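Lipopolysaccharide core heptose(I) kinase WaaP (Pseudomonas aeruginosa, PDB 6DFL) phosphorylates the first heptose of the lipopolysaccharide inner core using ATP, and also acts as a protein-tyrosine kinase that autophosphorylates. Local coordinates at residues Arg221-Lys224 / Leu225-Leu228; Ala208-Tyr211 / Phe212-Leu215; Lys200-Arg203 / Asn204-Leu207; Leu246-Trp249 / Met250-Ala254. One frame throughout, in Å; residues are numbered along the deposited sequence.

How the contacts relate
Three contacts lie within helices of this kinase fold; contact 2 covers the end of helix 200-212 and the turn that follows. Along the chain, contact 3 comes first and contact 2 continues it, their centres about 12 Å apart; contact 1 follows on helix 221-232 and contact 4 on helix 244-257. Contacts 1, 2 and 4 converge on the acyl-phosphopantetheine G9S, with centres about 11 to 14 Å from one another, so three helices line one thioester-linked chain. Y211 OH joins them, lying 2.7 Å from both K224 NZ of contact 1 and E251 OE2 of contact 4. D206 of contact 3 and A209 of contact 2 both have side chains about 7 Å from that of D163, the probable catalytic residue.

Contact 1: residues Arg221-Lys224 / Leu225-Leu228; sequences RRDK and LRFL. With G9S (S-[2-({N-[(2S)-2-hydroxy-3,3-dimethyl-4-(phosphonooxy)butanoyl]-beta-alanyl}amino)ethyl] hexadecanethioate), chain C.
The first two turns of helix 221-232 form one wall of the acyl-phosphopantetheine pocket, and the side turned from the ligand carries a salt bridge between D223 and R226. R226 reaches back so that NH1 sits 3.1 Å from D223 OD1, the carboxylate and guanidinium planes 46° apart; D223 OD2 goes to K140, and R226 NE and NH2 meet acidic groups of a neighbouring protein chain. R222 also salt-bridges to that chain, while its CB lies 3.3 Å from R226 NH1. On the ligand side, R221 CB comes within 3.3 Å of the G9S carbonyl O2 and L225 CD2 within 3.6 Å of C1. One turn on, L228 CD1 is 3.4 Å from the thioester oxygen O3. F227, its CG anti to the backbone N (chi1 -178°), lays a ring face against the fatty chain, with C21 3.4 Å above the ring plane. L225, F227, L228 and the aliphatic parts of R221 and K224 thus make this a lining helix of an acyl-phosphopantetheine pocket.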
loop_
_atom_site.group_PDB
_atom_site.type_symbol
_atom_site.label_atom_id
_atom_site.label_comp_id
_atom_site.label_asym_id
_atom_site.label_seq_id
_atom_site.Cartn_x
_atom_site.Cartn_y
_atom_site.Cartn_z
ATOM N N ARG A 221 5.604 15.742 2.203
ATOM C CA ARG A 221 6.717 15.265 1.397
ATOM C C ARG A 221 7.445 14.151 2.115
ATOM O O ARG A 221 7.973 13.238 1.475
ATOM C CB ARG A 221 7.691 16.394 1.080
ATOM C CG ARG A 221 7.158 17.435 0.143
ATOM C CD ARG A 221 8.048 18.639 0.189
ATOM N NE ARG A 221 7.307 19.878 0.007
ATOM C CZ ARG A 221 7.589 21.014 0.638
ATOM N NH1 ARG A 221 8.591 21.066 1.510
ATOM N NH2 ARG A 221 6.859 22.098 0.406
ATOM N N ARG A 222 7.445 14.185 3.444
ATOM C CA ARG A 222 8.218 13.205 4.188
ATOM C C ARG A 222 7.469 11.891 4.331
ATOM O O ARG A 222 8.097 10.825 4.352
ATOM C CB ARG A 222 8.611 13.788 5.547
ATOM C CG ARG A 222 9.824 14.689 5.436
ATOM C CD ARG A 222 9.816 15.829 6.429
ATOM N NE ARG A 222 9.000 16.927 5.932
ATOM C CZ ARG A 222 7.837 17.288 6.447
ATOM N NH1 ARG A 222 7.184 18.296 5.901
ATOM N NH2 ARG A 222 7.340 16.654 7.503
ATOM N N ASP A 223 6.139 11.932 4.415
ATOM C CA ASP A 223 5.388 10.685 4.338
ATOM C C ASP A 223 5.653 9.968 3.024
ATOM O O ASP A 223 5.611 8.740 2.969
ATOM C CB ASP A 223 3.894 10.946 4.511
ATOM C CG ASP A 223 3.568 11.671 5.802
ATOM O OD1 ASP A 223 4.242 11.421 6.840
ATOM O OD2 ASP A 223 2.619 12.495 5.776
ATOM N N LYS A 224 5.958 10.705 1.963
ATOM C CA LYS A 224 6.237 10.045 0.693
ATOM C C LYS A 224 7.655 9.476 0.653
ATOM O O LYS A 224 7.865 8.375 0.127
ATOM C CB LYS A 224 5.997 11.018 -0.473
ATOM C CG LYS A 224 4.551 11.534 -0.596
ATOM C CD LYS A 224 4.457 12.668 -1.607
ATOM C CE LYS A 224 3.211 13.504 -1.376
ATOM N NZ LYS A 224 3.046 14.529 -2.448
ATOM N N LEU A 225 8.641 10.208 1.196
ATOM C CA LEU A 225 9.996 9.656 1.329
ATOM C C LEU A 225 10.004 8.441 2.246
ATOM O O LEU A 225 10.632 7.426 1.931
ATOM C CB LEU A 225 10.969 10.721 1.843
ATOM C CG LEU A 225 11.093 12.004 1.021
ATOM C CD1 LEU A 225 11.861 13.069 1.776
ATOM C CD2 LEU A 225 11.740 11.696 -0.302
ATOM N N ARG A 226 9.322 8.525 3.393
ATOM C CA ARG A 226 9.127 7.333 4.210
ATOM C C ARG A 226 8.620 6.180 3.361
ATOM O O ARG A 226 9.135 5.064 3.444
ATOM C CB ARG A 226 8.138 7.619 5.342
ATOM C CG ARG A 226 8.751 8.058 6.644
ATOM C CD ARG A 226 7.759 8.666 7.615
ATOM N NE ARG A 226 8.393 9.666 8.473
ATOM C CZ ARG A 226 8.176 10.982 8.408
ATOM N NH1 ARG A 226 7.303 11.488 7.539
ATOM N NH2 ARG A 226 8.825 11.804 9.229
ATOM N N PHE A 227 7.612 6.434 2.515
ATOM C CA PHE A 227 7.109 5.362 1.671
ATOM C C PHE A 227 8.208 4.805 0.783
ATOM O O PHE A 227 8.352 3.586 0.662
ATOM C CB PHE A 227 5.935 5.829 0.797
ATOM C CG PHE A 227 5.377 4.727 -0.035
ATOM C CD1 PHE A 227 4.330 3.959 0.439
ATOM C CD2 PHE A 227 5.960 4.378 -1.230
ATOM C CE1 PHE A 227 3.847 2.893 -0.290
ATOM C CE2 PHE A 227 5.469 3.313 -1.965
ATOM C CZ PHE A 227 4.415 2.574 -1.490
ATOM N N LEU A 228 8.934 5.682 0.084
ATOM C CA LEU A 228 9.911 5.226 -0.903
ATOM C C LEU A 228 11.019 4.398 -0.254
ATOM O O LEU A 228 11.413 3.347 -0.786
ATOM C CB LEU A 228 10.505 6.427 -1.628
ATOM C CG LEU A 228 9.537 7.194 -2.546
ATOM C CD1 LEU A 228 10.103 8.574 -2.887
ATOM C CD2 LEU A 228 9.285 6.389 -3.805
HETATM C C1 G9S C . 10.283 13.979 -2.687
HETATM C C2 G9S C . 10.377 16.389 -1.956
HETATM C C3 G9S C . 10.432 17.865 -2.321
HETATM C C4 G9S C . 11.634 18.298 -3.141
HETATM C C5 G9S C . 13.729 16.958 -3.993
HETATM C C6 G9S C . 15.269 17.262 -1.847
HETATM C C7 G9S C . 16.352 18.206 -1.385
HETATM C C8 G9S C . 14.159 17.250 -0.831
HETATM C C10 G9S C . 8.270 12.026 -4.780
HETATM C C11 G9S C . 7.449 11.693 -5.994
HETATM C C12 G9S C . 6.341 10.692 -5.761
HETATM C C13 G9S C . 6.134 10.269 -4.317
HETATM C C14 G9S C . 6.387 8.789 -4.000
HETATM C C15 G9S C . 5.167 7.888 -3.886
HETATM C C16 G9S C . 4.347 7.967 -2.620
HETATM N N2 G9S C . 10.335 15.383 -3.006
HETATM C C19 G9S C . 8.917 13.406 -2.406
HETATM C C20 G9S C . 15.875 15.897 -1.967
HETATM C C21 G9S C . 3.558 6.733 -2.195
HETATM C C22 G9S C . 2.362 7.033 -1.296
HETATM C C23 G9S C . 1.293 5.990 -1.146
HETATM C C24 G9S C . 1.052 5.490 0.263
HETATM C C25 G9S C . -0.159 4.614 0.558
HETATM C C26 G9S C . -0.663 4.559 2.004
HETATM C C27 G9S C . -1.708 5.580 2.414
HETATM C C28 G9S C . -2.370 5.348 3.739
HETATM C C29 G9S C . -3.847 5.110 3.748
HETATM C C30 G9S C . 14.779 17.783 -3.237
HETATM N N3 G9S C . 12.284 17.227 -3.937
HETATM O O2 G9S C . 10.384 16.050 -0.778
HETATM O O3 G9S C . 9.349 11.488 -4.563
HETATM O O4 G9S C . 14.111 16.028 -4.697
HETATM O O5 G9S C . 14.394 19.109 -3.203
HETATM O O6 G9S C . 17.125 18.790 -2.387
HETATM O O8 G9S C . 19.122 20.141 -3.140
HETATM O O9 G9S C . 19.476 17.826 -2.237
HETATM P P1 G9S C . 18.649 19.093 -2.154
HETATM S S1 G9S C . 7.789 13.419 -3.792
#

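Contact 2: residues Ala208-Tyr211 / Phe212-Leu215; sequences AALY and FSAL. With G9S (S-[2-({N-[(2S)-2-hydroxy-3,3-dimethyl-4-(phosphonooxy)butanoyl]-beta-alanyl}amino)ethyl] hexadecanethioate), chain C.
Y211 is clasped between L215 and the ligand. A chi1 of -175° turns its CG away from the backbone N and carries the ring beside its own carbonyl and out over the acyl chain: G9S C13 lies over the ring centre, 3.9 Å from its plane, and L215 CD2 makes a CH-pi contact on the opposite face, 3.6 Å from the centroid. The phenol OH beyond is hydrogen-bonded to K224 and E251. F212 differs, with CG beside the backbone N (chi1 -53°), which folds its ring back under the preceding turn, with A208 O 3.2 Å above the ring plane and A208 CB 3.8 Å from CE2. Here helix 200-212, a central helix of the kinase fold's C-terminal lobe, runs out into a type I turn from F212 to L215. A214 N bonds to Y211 O at 2.8 Å. S213 OG is 3.0 Å from L210 O in a hydrogen bond and also binds I166 N.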
loop_
_atom_site.group_PDB
_atom_site.type_symbol
_atom_site.label_atom_id
_atom_site.label_comp_id
_atom_site.label_asym_id
_atom_site.label_seq_id
_atom_site.Cartn_x
_atom_site.Cartn_y
_atom_site.Cartn_z
ATOM N N ALA A 208 3.033 4.272 -9.500
ATOM C CA ALA A 208 2.305 5.432 -9.996
ATOM C C ALA A 208 0.859 5.397 -9.530
ATOM O O ALA A 208 0.358 6.350 -8.924
ATOM C CB ALA A 208 2.386 5.471 -11.520
ATOM N N ALA A 209 0.172 4.287 -9.785
ATOM C CA ALA A 209 -1.243 4.209 -9.443
ATOM C C ALA A 209 -1.443 4.331 -7.937
ATOM O O ALA A 209 -2.341 5.050 -7.481
ATOM C CB ALA A 209 -1.834 2.908 -9.976
ATOM N N LEU A 210 -0.598 3.669 -7.137
ATOM C CA LEU A 210 -0.769 3.794 -5.696
ATOM C C LEU A 210 -0.660 5.247 -5.269
ATOM O O LEU A 210 -1.482 5.736 -4.483
ATOM C CB LEU A 210 0.241 2.931 -4.968
ATOM C CG LEU A 210 -0.032 2.979 -3.477
ATOM C CD1 LEU A 210 -1.399 2.442 -3.161
ATOM C CD2 LEU A 210 1.043 2.199 -2.727
ATOM N N TYR A 211 0.299 5.974 -5.839
ATOM C CA TYR A 211 0.466 7.381 -5.506
ATOM C C TYR A 211 -0.757 8.205 -5.925
ATOM O O TYR A 211 -1.275 9.003 -5.141
ATOM C CB TYR A 211 1.730 7.919 -6.171
ATOM C CG TYR A 211 2.069 9.344 -5.809
ATOM C CD1 TYR A 211 1.764 9.857 -4.558
ATOM C CD2 TYR A 211 2.679 10.183 -6.731
ATOM C CE1 TYR A 211 2.070 11.168 -4.227
ATOM C CE2 TYR A 211 2.994 11.488 -6.409
ATOM C CZ TYR A 211 2.674 11.978 -5.161
ATOM O OH TYR A 211 2.984 13.280 -4.839
ATOM N N PHE A 212 -1.221 8.047 -7.163
ATOM C CA PHE A 212 -2.333 8.892 -7.595
ATOM C C PHE A 212 -3.582 8.598 -6.793
ATOM O O PHE A 212 -4.372 9.504 -6.538
ATOM C CB PHE A 212 -2.568 8.733 -9.090
ATOM C CG PHE A 212 -1.317 8.965 -9.905
ATOM C CD1 PHE A 212 -0.341 9.841 -9.449
ATOM C CD2 PHE A 212 -1.096 8.297 -11.093
ATOM C CE1 PHE A 212 0.805 10.066 -10.168
ATOM C CE2 PHE A 212 0.077 8.523 -11.817
ATOM C CZ PHE A 212 1.018 9.406 -11.343
ATOM N N SER A 213 -3.744 7.372 -6.312
ATOM C CA SER A 213 -4.896 7.122 -5.460
ATOM C C SER A 213 -4.780 7.799 -4.105
ATOM O O SER A 213 -5.725 7.733 -3.319
ATOM C CB SER A 213 -5.104 5.617 -5.278
ATOM O OG SER A 213 -4.394 5.115 -4.158
ATOM N N ALA A 214 -3.660 8.460 -3.785
ATOM C CA ALA A 214 -3.469 8.919 -2.414
ATOM C C ALA A 214 -3.127 10.401 -2.327
ATOM O O ALA A 214 -2.695 10.862 -1.264
ATOM C CB ALA A 214 -2.407 8.070 -1.720
ATOM N N LEU A 215 -3.367 11.161 -3.401
ATOM C CA LEU A 215 -3.036 12.582 -3.469
ATOM C C LEU A 215 -3.861 13.462 -2.541
ATOM O O LEU A 215 -3.525 14.643 -2.387
ATOM C CB LEU A 215 -3.205 13.092 -4.894
ATOM C CG LEU A 215 -2.357 12.329 -5.899
ATOM C CD1 LEU A 215 -2.582 12.867 -7.290
ATOM C CD2 LEU A 215 -0.849 12.378 -5.491
HETATM C C1 G9S C . 10.283 13.979 -2.687
HETATM C C2 G9S C . 10.377 16.389 -1.956
HETATM C C3 G9S C . 10.432 17.865 -2.321
HETATM C C4 G9S C . 11.634 18.298 -3.141
HETATM C C5 G9S C . 13.729 16.958 -3.993
HETATM C C6 G9S C . 15.269 17.262 -1.847
HETATM C C7 G9S C . 16.352 18.206 -1.385
HETATM C C8 G9S C . 14.159 17.250 -0.831
HETATM C C10 G9S C . 8.270 12.026 -4.780
HETATM C C11 G9S C . 7.449 11.693 -5.994
HETATM C C12 G9S C . 6.341 10.692 -5.761
HETATM C C13 G9S C . 6.134 10.269 -4.317
HETATM C C14 G9S C . 6.387 8.789 -4.000
HETATM C C15 G9S C . 5.167 7.888 -3.886
HETATM C C16 G9S C . 4.347 7.967 -2.620
HETATM N N2 G9S C . 10.335 15.383 -3.006
HETATM C C19 G9S C . 8.917 13.406 -2.406
HETATM C C20 G9S C . 15.875 15.897 -1.967
HETATM C C21 G9S C . 3.558 6.733 -2.195
HETATM C C22 G9S C . 2.362 7.033 -1.296
HETATM C C23 G9S C . 1.293 5.990 -1.146
HETATM C C24 G9S C . 1.052 5.490 0.263
HETATM C C25 G9S C . -0.159 4.614 0.558
HETATM C C26 G9S C . -0.663 4.559 2.004
HETATM C C27 G9S C . -1.708 5.580 2.414
HETATM C C28 G9S C . -2.370 5.348 3.739
HETATM C C29 G9S C . -3.847 5.110 3.748
HETATM C C30 G9S C . 14.779 17.783 -3.237
HETATM N N3 G9S C . 12.284 17.227 -3.937
HETATM O O2 G9S C . 10.384 16.050 -0.778
HETATM O O3 G9S C . 9.349 11.488 -4.563
HETATM O O4 G9S C . 14.111 16.028 -4.697
HETATM O O5 G9S C . 14.394 19.109 -3.203
HETATM O O6 G9S C . 17.125 18.790 -2.387
HETATM O O8 G9S C . 19.122 20.141 -3.140
HETATM O O9 G9S C . 19.476 17.826 -2.237
HETATM P P1 G9S C . 18.649 19.093 -2.154
HETATM S S1 G9S C . 7.789 13.419 -3.792
#

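Contact 3: residues Lys200-Arg203 / Asn204-Leu207; sequences KRWR and NKDL
N204 opens the second turn of this helix, its N bonded to K200 O at 2.9 Å. Its amide swings back over the preceding turn, with ND2 3.8 Å from K200 CG; ND2 is also 3.2 Å from K200 O, but at an angle too poor for a hydrogen bond. The K200 chain crosses the amide obliquely on its way to a salt bridge with E243.

K205 comes next, lying alongside both R201 and W202 and pointing the same way as each. Its chain is extended as far as CE, then bends at the last torsion (chi4 81°), which carries NZ over the indole face. There it makes a cation-pi contact, 4.3 Å from the centroid of the six-membered ring of W202 and only 13° off the normal; R195 is a second cationic partner of that indole. NZ also passes 3.4 Å from R201 CD, which brings two like charges near each other, R201 NE being 4.3 Å from K205 NZ.

D206 faces the catalytic loop. Its N bonds to W202 O, and its carboxylate accepts hydrogen bonds from the backbone N of H161 and R162 and is hydrogen-bonded to NE2 of H155. This is consistent with the F-helix aspartate of protein kinases, which holds the HRD motif, here H161-R162-D163, D163 being the probable catalytic aspartate.

L207 N bonds to R203 O at 3.1 Å, while L207 CG rests 3.4 Å from that oxygen and its side chain packs on F227 and Y231.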
loop_
_atom_site.group_PDB
_atom_site.type_symbol
_atom_site.label_atom_id
_atom_site.label_comp_id
_atom_site.label_asym_id
_atom_site.label_seq_id
_atom_site.Cartn_x
_atom_site.Cartn_y
_atom_site.Cartn_z
ATOM N N LYS A 200 10.528 -3.775 -14.369
ATOM C CA LYS A 200 10.536 -2.469 -13.719
ATOM C C LYS A 200 9.403 -1.577 -14.231
ATOM O O LYS A 200 8.836 -0.793 -13.466
ATOM C CB LYS A 200 11.903 -1.797 -13.900
ATOM C CG LYS A 200 12.150 -0.618 -12.973
ATOM C CD LYS A 200 13.576 -0.637 -12.425
ATOM C CE LYS A 200 13.786 0.492 -11.416
ATOM N NZ LYS A 200 15.052 0.330 -10.624
ATOM N N ARG A 201 9.052 -1.681 -15.517
ATOM C CA ARG A 201 7.931 -0.895 -16.030
ATOM C C ARG A 201 6.647 -1.232 -15.287
ATOM O O ARG A 201 5.819 -0.354 -15.008
ATOM C CB ARG A 201 7.738 -1.136 -17.532
ATOM C CG ARG A 201 6.371 -0.647 -18.070
ATOM C CD ARG A 201 6.147 -0.984 -19.547
ATOM N NE ARG A 201 6.940 -0.118 -20.415
ATOM C CZ ARG A 201 6.974 -0.205 -21.742
ATOM N NH1 ARG A 201 6.255 -1.124 -22.369
ATOM N NH2 ARG A 201 7.731 0.628 -22.442
ATOM N N TRP A 202 6.463 -2.505 -14.957
ATOM C CA TRP A 202 5.245 -2.891 -14.271
ATOM C C TRP A 202 5.288 -2.474 -12.807
ATOM O O TRP A 202 4.282 -1.977 -12.279
ATOM C CB TRP A 202 5.009 -4.393 -14.439
ATOM C CG TRP A 202 4.569 -4.730 -15.818
ATOM C CD1 TRP A 202 5.271 -5.421 -16.760
ATOM C CD2 TRP A 202 3.306 -4.381 -16.429
ATOM N NE1 TRP A 202 4.527 -5.524 -17.922
ATOM C CE2 TRP A 202 3.317 -4.902 -17.739
ATOM C CE3 TRP A 202 2.169 -3.693 -15.986
ATOM C CZ2 TRP A 202 2.224 -4.753 -18.620
ATOM C CZ3 TRP A 202 1.083 -3.537 -16.864
ATOM C CH2 TRP A 202 1.124 -4.062 -18.163
ATOM N N ARG A 203 6.443 -2.659 -12.147
ATOM C CA ARG A 203 6.660 -2.086 -10.818
ATOM C C ARG A 203 6.232 -0.623 -10.781
ATOM O O ARG A 203 5.513 -0.186 -9.872
ATOM C CB ARG A 203 8.141 -2.208 -10.410
ATOM C CG ARG A 203 8.621 -3.626 -9.985
ATOM C CD ARG A 203 10.137 -3.683 -9.633
ATOM N NE ARG A 203 10.618 -5.061 -9.466
ATOM C CZ ARG A 203 11.019 -5.599 -8.310
ATOM N NH1 ARG A 203 11.442 -6.865 -8.264
ATOM N NH2 ARG A 203 11.036 -4.866 -7.198
ATOM N N ASN A 204 6.661 0.151 -11.774
ATOM C CA ASN A 204 6.467 1.589 -11.698
ATOM C C ASN A 204 5.006 1.962 -11.923
ATOM O O ASN A 204 4.494 2.873 -11.266
ATOM C CB ASN A 204 7.380 2.292 -12.695
ATOM C CG ASN A 204 8.861 2.064 -12.397
ATOM O OD1 ASN A 204 9.261 1.727 -11.267
ATOM N ND2 ASN A 204 9.680 2.242 -13.416
ATOM N N LYS A 205 4.314 1.250 -12.826
ATOM C CA LYS A 205 2.887 1.479 -13.023
ATOM C C LYS A 205 2.127 1.343 -11.704
ATOM O O LYS A 205 1.368 2.239 -11.327
ATOM C CB LYS A 205 2.329 0.525 -14.087
ATOM C CG LYS A 205 2.721 0.868 -15.546
ATOM C CD LYS A 205 1.668 0.365 -16.552
ATOM C CE LYS A 205 1.996 0.725 -18.004
ATOM N NZ LYS A 205 2.985 -0.209 -18.630
ATOM N N ASP A 206 2.357 0.243 -10.963
ATOM C CA ASP A 206 1.732 0.068 -9.650
ATOM C C ASP A 206 2.048 1.238 -8.729
ATOM O O ASP A 206 1.161 1.749 -8.030
ATOM C CB ASP A 206 2.224 -1.211 -8.983
ATOM C CG ASP A 206 1.524 -2.462 -9.454
ATOM O OD1 ASP A 206 0.730 -2.442 -10.430
ATOM O OD2 ASP A 206 1.810 -3.507 -8.822
ATOM N N LEU A 207 3.335 1.615 -8.653
ATOM C CA LEU A 207 3.750 2.711 -7.787
ATOM C C LEU A 207 3.099 4.015 -8.199
ATOM O O LEU A 207 2.703 4.815 -7.350
ATOM C CB LEU A 207 5.268 2.883 -7.823
ATOM C CG LEU A 207 6.209 1.854 -7.202
ATOM C CD1 LEU A 207 7.630 2.300 -7.479
ATOM C CD2 LEU A 207 5.932 1.718 -5.723
#

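Contact 4: residues Leu246-Trp249 / Met250-Ala254; sequences LLAW and MERKA. With G9S (S-[2-({N-[(2S)-2-hydroxy-3,3-dimethyl-4-(phosphonooxy)butanoyl]-beta-alanyl}amino)ethyl] hexadecanethioate), chain C.
M250, a selenomethionine here, sends its N to L246 O at 2.9 Å and 177°, and K253 N meets W249 O just as firmly. These i to i+4 bonds set the middle of helix 244-257, a C-terminal helix that lines the acyl-chain pocket of G9S. Toward that pocket, the E251 carboxylate, hydrogen-bonded to Y211, brings OE2 3.6 Å from G9S C11, and the backbone oxygen of L247 lies 3.5 Å from the same carbon. R252 N fares worse, giving only weak bonds to A248 O and W249 O. Its guanidinium folds back because the chain bends at chi3 (-44°), and one face covers the backbone of the preceding turn, W249 CA standing 3.2 Å above its plane. NH2 of R252 comes up to the indole at its edge, the two planes 74° apart. M250 bends at its last torsion to lay CE against the fatty chain, 3.6 Å from C15, while L246 CG touches SE and L247 CD2 brushes it more distantly. W249 spreads across two neighbours: its CE3 sits 3.5 Å from M250 CG, and its CZ2 packs 3.4 Å from K253 CD.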
loop_
_atom_site.group_PDB
_atom_site.type_symbol
_atom_site.label_atom_id
_atom_site.label_comp_id
_atom_site.label_asym_id
_atom_site.label_seq_id
_atom_site.Cartn_x
_atom_site.Cartn_y
_atom_site.Cartn_z
ATOM N N LEU A 246 11.588 8.787 -12.807
ATOM C CA LEU A 246 10.316 8.252 -12.357
ATOM C C LEU A 246 9.648 9.184 -11.354
ATOM O O LEU A 246 8.497 9.584 -11.528
ATOM C CB LEU A 246 10.531 6.874 -11.756
ATOM C CG LEU A 246 9.334 6.211 -11.071
ATOM C CD1 LEU A 246 8.274 5.855 -12.095
ATOM C CD2 LEU A 246 9.794 4.964 -10.284
ATOM N N LEU A 247 10.369 9.577 -10.313
ATOM C CA LEU A 247 9.761 10.406 -9.278
ATOM C C LEU A 247 9.354 11.778 -9.795
ATOM O O LEU A 247 8.417 12.386 -9.266
ATOM C CB LEU A 247 10.729 10.562 -8.112
ATOM C CG LEU A 247 11.005 9.236 -7.422
ATOM C CD1 LEU A 247 12.010 9.415 -6.272
ATOM C CD2 LEU A 247 9.686 8.668 -6.929
ATOM N N ALA A 248 10.069 12.308 -10.785
ATOM C CA ALA A 248 9.720 13.617 -11.316
ATOM C C ALA A 248 8.482 13.516 -12.193
ATOM O O ALA A 248 7.625 14.409 -12.185
ATOM C CB ALA A 248 10.888 14.184 -12.112
ATOM N N TRP A 249 8.374 12.422 -12.943
ATOM C CA TRP A 249 7.181 12.174 -13.734
ATOM C C TRP A 249 5.966 12.023 -12.837
ATOM O O TRP A 249 4.963 12.717 -13.029
ATOM C CB TRP A 249 7.368 10.931 -14.594
ATOM C CG TRP A 249 6.112 10.538 -15.286
ATOM C CD1 TRP A 249 5.637 11.034 -16.468
ATOM C CD2 TRP A 249 5.160 9.569 -14.846
ATOM N NE1 TRP A 249 4.453 10.430 -16.791
ATOM C CE2 TRP A 249 4.130 9.529 -15.812
ATOM C CE3 TRP A 249 5.070 8.733 -13.732
ATOM C CZ2 TRP A 249 3.028 8.681 -15.697
ATOM C CZ3 TRP A 249 3.971 7.898 -13.615
ATOM C CH2 TRP A 249 2.961 7.881 -14.591
HETATM N N MSE A 250 6.050 11.152 -11.828
HETATM C CA MSE A 250 4.931 10.964 -10.916
HETATM C C MSE A 250 4.534 12.271 -10.290
HETATM O O MSE A 250 3.362 12.558 -10.155
HETATM C CB MSE A 250 5.246 9.969 -9.819
HETATM C CG MSE A 250 5.389 8.548 -10.288
HETATM SE SE MSE A 250 6.182 7.380 -8.941
HETATM C CE MSE A 250 4.924 7.560 -7.496
ATOM N N GLU A 251 5.508 13.092 -9.914
ATOM C CA GLU A 251 5.135 14.360 -9.304
ATOM C C GLU A 251 4.436 15.267 -10.312
ATOM O O GLU A 251 3.584 16.072 -9.928
ATOM C CB GLU A 251 6.365 15.040 -8.706
ATOM C CG GLU A 251 6.041 16.053 -7.607
ATOM C CD GLU A 251 4.958 15.579 -6.645
ATOM O OE1 GLU A 251 4.005 16.356 -6.377
ATOM O OE2 GLU A 251 5.050 14.432 -6.160
ATOM N N ARG A 252 4.769 15.134 -11.597
ATOM C CA ARG A 252 4.192 16.000 -12.613
ATOM C C ARG A 252 2.763 15.582 -12.929
ATOM O O ARG A 252 1.859 16.421 -12.990
ATOM C CB ARG A 252 5.054 15.965 -13.868
ATOM C CG ARG A 252 6.182 16.947 -13.862
ATOM C CD ARG A 252 6.684 17.156 -15.280
ATOM N NE ARG A 252 6.816 15.885 -15.988
ATOM C CZ ARG A 252 7.844 15.054 -15.833
ATOM N NH1 ARG A 252 8.831 15.363 -14.998
ATOM N NH2 ARG A 252 7.892 13.917 -16.515
ATOM N N LYS A 253 2.550 14.281 -13.135
ATOM C CA LYS A 253 1.202 13.741 -13.251
ATOM C C LYS A 253 0.355 14.083 -12.027
ATOM O O LYS A 253 -0.788 14.538 -12.160
ATOM C CB LYS A 253 1.270 12.233 -13.454
ATOM C CG LYS A 253 -0.004 11.633 -14.005
ATOM C CD LYS A 253 0.330 10.681 -15.122
ATOM C CE LYS A 253 -0.924 10.151 -15.801
ATOM N NZ LYS A 253 -0.561 9.255 -16.944
ATOM N N ALA A 254 0.906 13.885 -10.824
ATOM C CA ALA A 254 0.146 14.154 -9.604
ATOM C C ALA A 254 -0.264 15.618 -9.495
ATOM O O ALA A 254 -1.344 15.917 -8.966
ATOM C CB ALA A 254 0.948 13.742 -8.369
HETATM C C1 G9S C . 10.283 13.979 -2.687
HETATM C C2 G9S C . 10.377 16.389 -1.956
HETATM C C3 G9S C . 10.432 17.865 -2.321
HETATM C C4 G9S C . 11.634 18.298 -3.141
HETATM C C5 G9S C . 13.729 16.958 -3.993
HETATM C C6 G9S C . 15.269 17.262 -1.847
HETATM C C7 G9S C . 16.352 18.206 -1.385
HETATM C C8 G9S C . 14.159 17.250 -0.831
HETATM C C10 G9S C . 8.270 12.026 -4.780
HETATM C C11 G9S C . 7.449 11.693 -5.994
HETATM C C12 G9S C . 6.341 10.692 -5.761
HETATM C C13 G9S C . 6.134 10.269 -4.317
HETATM C C14 G9S C . 6.387 8.789 -4.000
HETATM C C15 G9S C . 5.167 7.888 -3.886
HETATM C C16 G9S C . 4.347 7.967 -2.620
HETATM N N2 G9S C . 10.335 15.383 -3.006
HETATM C C19 G9S C . 8.917 13.406 -2.406
HETATM C C20 G9S C . 15.875 15.897 -1.967
HETATM C C21 G9S C . 3.558 6.733 -2.195
HETATM C C22 G9S C . 2.362 7.033 -1.296
HETATM C C23 G9S C . 1.293 5.990 -1.146
HETATM C C24 G9S C . 1.052 5.490 0.263
HETATM C C25 G9S C . -0.159 4.614 0.558
HETATM C C26 G9S C . -0.663 4.559 2.004
HETATM C C27 G9S C . -1.708 5.580 2.414
HETATM C C28 G9S C . -2.370 5.348 3.739
HETATM C C29 G9S C . -3.847 5.110 3.748
HETATM C C30 G9S C . 14.779 17.783 -3.237
HETATM N N3 G9S C . 12.284 17.227 -3.937
HETATM O O2 G9S C . 10.384 16.050 -0.778
HETATM O O3 G9S C . 9.349 11.488 -4.563
HETATM O O4 G9S C . 14.111 16.028 -4.697
HETATM O O5 G9S C . 14.394 19.109 -3.203
HETATM O O6 G9S C . 17.125 18.790 -2.387
HETATM O O8 G9S C . 19.122 20.141 -3.140
HETATM O O9 G9S C . 19.476 17.826 -2.237
HETATM P P1 G9S C . 18.649 19.093 -2.154
HETATM S S1 G9S C . 7.789 13.419 -3.792
#